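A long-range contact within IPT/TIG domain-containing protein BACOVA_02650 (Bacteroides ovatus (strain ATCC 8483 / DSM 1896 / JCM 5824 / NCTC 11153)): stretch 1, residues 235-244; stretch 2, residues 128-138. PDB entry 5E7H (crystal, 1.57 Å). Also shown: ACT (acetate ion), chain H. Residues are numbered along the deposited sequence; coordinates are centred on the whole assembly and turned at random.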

# COMPACT_ATOMS: atom_id res chain seq x y z
N GLY A 235 2.02 -8.45 -12.58
CA GLY A 235 0.65 -8.66 -13.04
C GLY A 235 -0.29 -8.78 -11.87
O GLY A 235 0.04 -9.40 -10.86
N VAL A 236 -1.45 -8.15 -11.99
CA VAL A 236 -2.53 -8.24 -11.01
C VAL A 236 -3.75 -8.78 -11.75
O VAL A 236 -4.22 -8.20 -12.72
CB VAL A 236 -2.83 -6.87 -10.38
CG1 VAL A 236 -4.03 -6.94 -9.43
CG2 VAL A 236 -1.59 -6.32 -9.65
N TYR A 237 -4.25 -9.93 -11.31
CA TYR A 237 -5.29 -10.65 -12.05
C TYR A 237 -6.46 -10.98 -11.14
O TYR A 237 -6.26 -11.57 -10.08
CB TYR A 237 -4.77 -11.95 -12.66
CG TYR A 237 -3.49 -11.83 -13.45
CD1 TYR A 237 -2.26 -11.78 -12.80
CD2 TYR A 237 -3.50 -11.80 -14.84
CE1 TYR A 237 -1.09 -11.69 -13.50
CE2 TYR A 237 -2.33 -11.70 -15.55
CZ TYR A 237 -1.13 -11.65 -14.87
OH TYR A 237 0.05 -11.55 -15.58
N ALA A 238 -7.67 -10.64 -11.56
CA ALA A 238 -8.86 -10.94 -10.76
C ALA A 238 -9.65 -12.07 -11.41
O ALA A 238 -9.87 -12.08 -12.62
CB ALA A 238 -9.74 -9.70 -10.62
N THR A 239 -10.09 -13.02 -10.59
CA THR A 239 -10.95 -14.12 -11.04
C THR A 239 -12.05 -14.32 -10.01
O THR A 239 -12.05 -13.67 -8.95
CB THR A 239 -10.18 -15.44 -11.20
OG1 THR A 239 -9.53 -15.77 -9.97
CG2 THR A 239 -9.16 -15.34 -12.32
N ASN A 240 -12.98 -15.22 -10.32
CA ASN A 240 -14.03 -15.55 -9.38
C ASN A 240 -14.28 -17.04 -9.29
O ASN A 240 -15.18 -17.58 -9.98
CB ASN A 240 -15.33 -14.84 -9.74
CG ASN A 240 -16.42 -15.12 -8.74
OD1 ASN A 240 -16.13 -15.57 -7.63
ND2 ASN A 240 -17.67 -14.86 -9.11
N PRO A 241 -13.53 -17.72 -8.43
CA PRO A 241 -13.76 -19.16 -8.24
C PRO A 241 -15.03 -19.46 -7.45
O PRO A 241 -15.36 -20.64 -7.27
CB PRO A 241 -12.50 -19.62 -7.49
CG PRO A 241 -11.92 -18.42 -6.87
CD PRO A 241 -12.33 -17.24 -7.71
N GLY A 242 -15.75 -18.43 -7.02
CA GLY A 242 -16.99 -18.58 -6.26
C GLY A 242 -18.16 -19.09 -7.08
O GLY A 242 -18.15 -19.03 -8.30
N SER A 243 -19.17 -19.61 -6.39
CA SER A 243 -20.32 -20.23 -7.06
C SER A 243 -21.38 -19.22 -7.50
O SER A 243 -22.37 -19.60 -8.15
CB SER A 243 -20.96 -21.26 -6.14
OG SER A 243 -21.41 -20.64 -4.95
N SER A 244 -21.19 -17.95 -7.16
CA SER A 244 -22.11 -16.88 -7.52
C SER A 244 -21.43 -15.74 -8.24
O SER A 244 -20.28 -15.38 -7.96
CB SER A 244 -22.81 -16.32 -6.28
OG SER A 244 -23.58 -15.16 -6.60
C ACT H . -18.76 -4.19 -15.87
O ACT H . -18.58 -2.96 -15.65
OXT ACT H . -19.66 -4.82 -15.26
CH3 ACT H . -17.89 -4.90 -16.88
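Stretch 2 128-138: TVSASNYWWKQ

Stretch 2 runs antiparallel along stretch 1, from Gln138 beside Tyr237 to Ala131 beside Ser244. The strand that includes Gly235 to Thr239 meets the strand leading into Gln138 with axes 4.8 Å apart at closest approach and N-to-C directions 162° apart. Stretch 2 is not one straight strand: Thr128 and Val129 are extended, Ala131 and Ser132 lie in a loop, with Ser132 in a left-handed conformation (phi/psi 37/63), and the chain turns a corner at Tyr134 and Trp135 before the strand that carries Gln138. The pairing is interrupted, and together the two stretches bury 679 Å².

Gly235 makes no contact. CA-to-CB of Val236 (chi1 t) points sideways, and the residue contributes its carbonyl, Val236 O lying 3.2 Å from Gln138 CA in a CA-H...O contact. Tyr237 and Gln138 form a non-hydrogen-bonded antiparallel pair, their CA atoms 4.2 Å apart and their CB atoms on the same face of the sheet. The tyrosine ring (chi1 m) packs obliquely, with Tyr237 CD2 3.5 Å from Gln138 CB and 3.9 Å from Trp135 CZ3; although CA-to-CB of Trp135 points away from stretch 1, its indole (chi1 t) reaches back to make this contact.

At Ala238 the backbone bonds directly, Ala238 N donating to Lys137 O at 2.8 Å. The return link is through water 1, which donates to Ala238 O at 2.9 Å and accepts from Trp136 N at 3.0 Å, bridging the strands where they separate near the corner. CA-to-CB of Trp136 points toward stretch 1, and the residue sets its six-membered ring obliquely against the small alanine side chain, Ala238 CB to Trp136 CE3 being 3.8 Å. Lys137 starts on the same face as Ala238, but the end of its extended chain leads away.

Thr239 (chi1 p) lies beside the corner: Thr239 CB is 3.3 Å from Asn133 O, and Thr239 CG2 is 3.5 Å from Tyr134 O. Regular pairing resumes at Asn240, whose backbone makes two reciprocal hydrogen bonds with Asn133: Asn240 N to Asn133 O and Asn133 N to Asn240 O, both 2.8 Å. The Asn240 side chain (chi1 t) ties the loop down further. Asn240 ND2 donates to Ser130 O at 2.9 Å and to Ser244 O, also at 2.9 Å, while Asn240 OD1 accepts from Gly242 N at 2.9 Å, so one amide braces its own turn and holds the other stretch. Beside it, Asn240 CB rests 3.8 Å from Val129 CG2.

CA-to-CB of Pro241 and of Tyr134 both point away, but the end of the tyrosine (chi1 m) comes nearer, and Pro241 CB lies 4.2 Å from Tyr134 CE1. Gly242 receives the last backbone bond, Ser132 N to Gly242 O at 2.8 Å. The exposed end is lighter: Ala131 CB sits 3.3 Å from Ser243 O and 3.7 Å from Ser244 N, while CA-to-CB of both serines points away.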

# COMPACT_ATOMS: atom_id res chain seq x y z
N THR A 128 -18.88 -6.49 -12.85
CA THR A 128 -19.59 -7.72 -12.53
C THR A 128 -18.88 -8.91 -13.17
O THR A 128 -18.50 -8.85 -14.34
CB THR A 128 -21.02 -7.66 -13.02
OG1 THR A 128 -21.63 -6.44 -12.57
CG2 THR A 128 -21.79 -8.80 -12.46
N VAL A 129 -18.70 -9.97 -12.39
CA VAL A 129 -18.04 -11.20 -12.87
C VAL A 129 -18.93 -12.41 -12.59
O VAL A 129 -19.52 -12.53 -11.53
CB VAL A 129 -16.62 -11.37 -12.22
CG1 VAL A 129 -16.67 -11.39 -10.70
CG2 VAL A 129 -15.92 -12.63 -12.77
N SER A 130 -19.04 -13.28 -13.58
CA SER A 130 -19.86 -14.48 -13.42
C SER A 130 -19.28 -15.42 -12.36
O SER A 130 -18.13 -15.28 -11.95
CB SER A 130 -19.97 -15.25 -14.75
OG SER A 130 -18.80 -16.02 -14.95
N ALA A 131 -20.08 -16.39 -11.94
CA ALA A 131 -19.59 -17.49 -11.12
C ALA A 131 -18.47 -18.24 -11.85
O ALA A 131 -18.41 -18.21 -13.08
CB ALA A 131 -20.74 -18.47 -10.77
N SER A 132 -17.62 -18.92 -11.08
CA SER A 132 -16.57 -19.82 -11.59
C SER A 132 -15.94 -19.31 -12.88
O SER A 132 -16.02 -19.94 -13.93
CB SER A 132 -17.13 -21.23 -11.78
OG SER A 132 -17.69 -21.71 -10.57
N ASN A 133 -15.30 -18.14 -12.77
CA ASN A 133 -14.72 -17.45 -13.90
C ASN A 133 -13.24 -17.35 -13.68
O ASN A 133 -12.81 -16.74 -12.71
CB ASN A 133 -15.33 -16.05 -14.06
CG ASN A 133 -14.98 -15.41 -15.38
OD1 ASN A 133 -13.81 -15.37 -15.76
ND2 ASN A 133 -15.98 -14.95 -16.11
N TYR A 134 -12.45 -17.94 -14.57
CA TYR A 134 -11.02 -18.05 -14.32
C TYR A 134 -10.18 -17.13 -15.21
O TYR A 134 -8.95 -17.24 -15.26
CB TYR A 134 -10.61 -19.51 -14.47
CG TYR A 134 -11.41 -20.41 -13.57
CD1 TYR A 134 -11.21 -20.39 -12.19
CD2 TYR A 134 -12.39 -21.24 -14.07
CE1 TYR A 134 -11.96 -21.20 -11.35
CE2 TYR A 134 -13.14 -22.05 -13.24
CZ TYR A 134 -12.93 -22.02 -11.88
OH TYR A 134 -13.67 -22.82 -11.05
N TRP A 135 -10.83 -16.21 -15.91
CA TRP A 135 -10.13 -15.18 -16.66
C TRP A 135 -11.09 -14.02 -16.87
O TRP A 135 -12.05 -14.14 -17.62
CB TRP A 135 -9.60 -15.71 -18.00
CG TRP A 135 -8.84 -14.66 -18.77
CD1 TRP A 135 -9.30 -13.91 -19.81
CD2 TRP A 135 -7.50 -14.22 -18.52
NE1 TRP A 135 -8.32 -13.04 -20.24
CE2 TRP A 135 -7.21 -13.21 -19.46
CE3 TRP A 135 -6.52 -14.58 -17.60
CZ2 TRP A 135 -5.97 -12.57 -19.51
CZ3 TRP A 135 -5.28 -13.93 -17.64
CH2 TRP A 135 -5.03 -12.93 -18.60
N TRP A 136 -10.84 -12.92 -16.18
CA TRP A 136 -11.79 -11.81 -16.17
C TRP A 136 -11.07 -10.49 -16.40
O TRP A 136 -10.88 -10.10 -17.56
CB TRP A 136 -12.59 -11.82 -14.87
CG TRP A 136 -13.57 -10.69 -14.78
CD1 TRP A 136 -14.47 -10.30 -15.72
CD2 TRP A 136 -13.73 -9.81 -13.68
NE1 TRP A 136 -15.18 -9.21 -15.27
CE2 TRP A 136 -14.75 -8.89 -14.01
CE3 TRP A 136 -13.09 -9.69 -12.44
CZ2 TRP A 136 -15.16 -7.88 -13.15
CZ3 TRP A 136 -13.50 -8.67 -11.58
CH2 TRP A 136 -14.52 -7.78 -11.95
N LYS A 137 -10.64 -9.82 -15.34
CA LYS A 137 -10.01 -8.51 -15.46
C LYS A 137 -8.63 -8.55 -14.86
O LYS A 137 -8.37 -9.27 -13.89
CB LYS A 137 -10.87 -7.40 -14.81
CG LYS A 137 -12.10 -7.09 -15.66
CD LYS A 137 -12.86 -5.83 -15.25
CE LYS A 137 -14.02 -5.62 -16.22
NZ LYS A 137 -14.70 -4.32 -15.97
N GLN A 138 -7.72 -7.78 -15.46
CA GLN A 138 -6.32 -7.86 -15.06
C GLN A 138 -5.52 -6.71 -15.65
O GLN A 138 -5.96 -6.04 -16.58
CB GLN A 138 -5.72 -9.21 -15.52
CG GLN A 138 -5.66 -9.41 -17.05
CD GLN A 138 -7.01 -9.59 -17.72
OE1 GLN A 138 -7.33 -8.90 -18.70
NE2 GLN A 138 -7.78 -10.56 -17.26
O HOH W 1 -8.16 -12.44 -14.90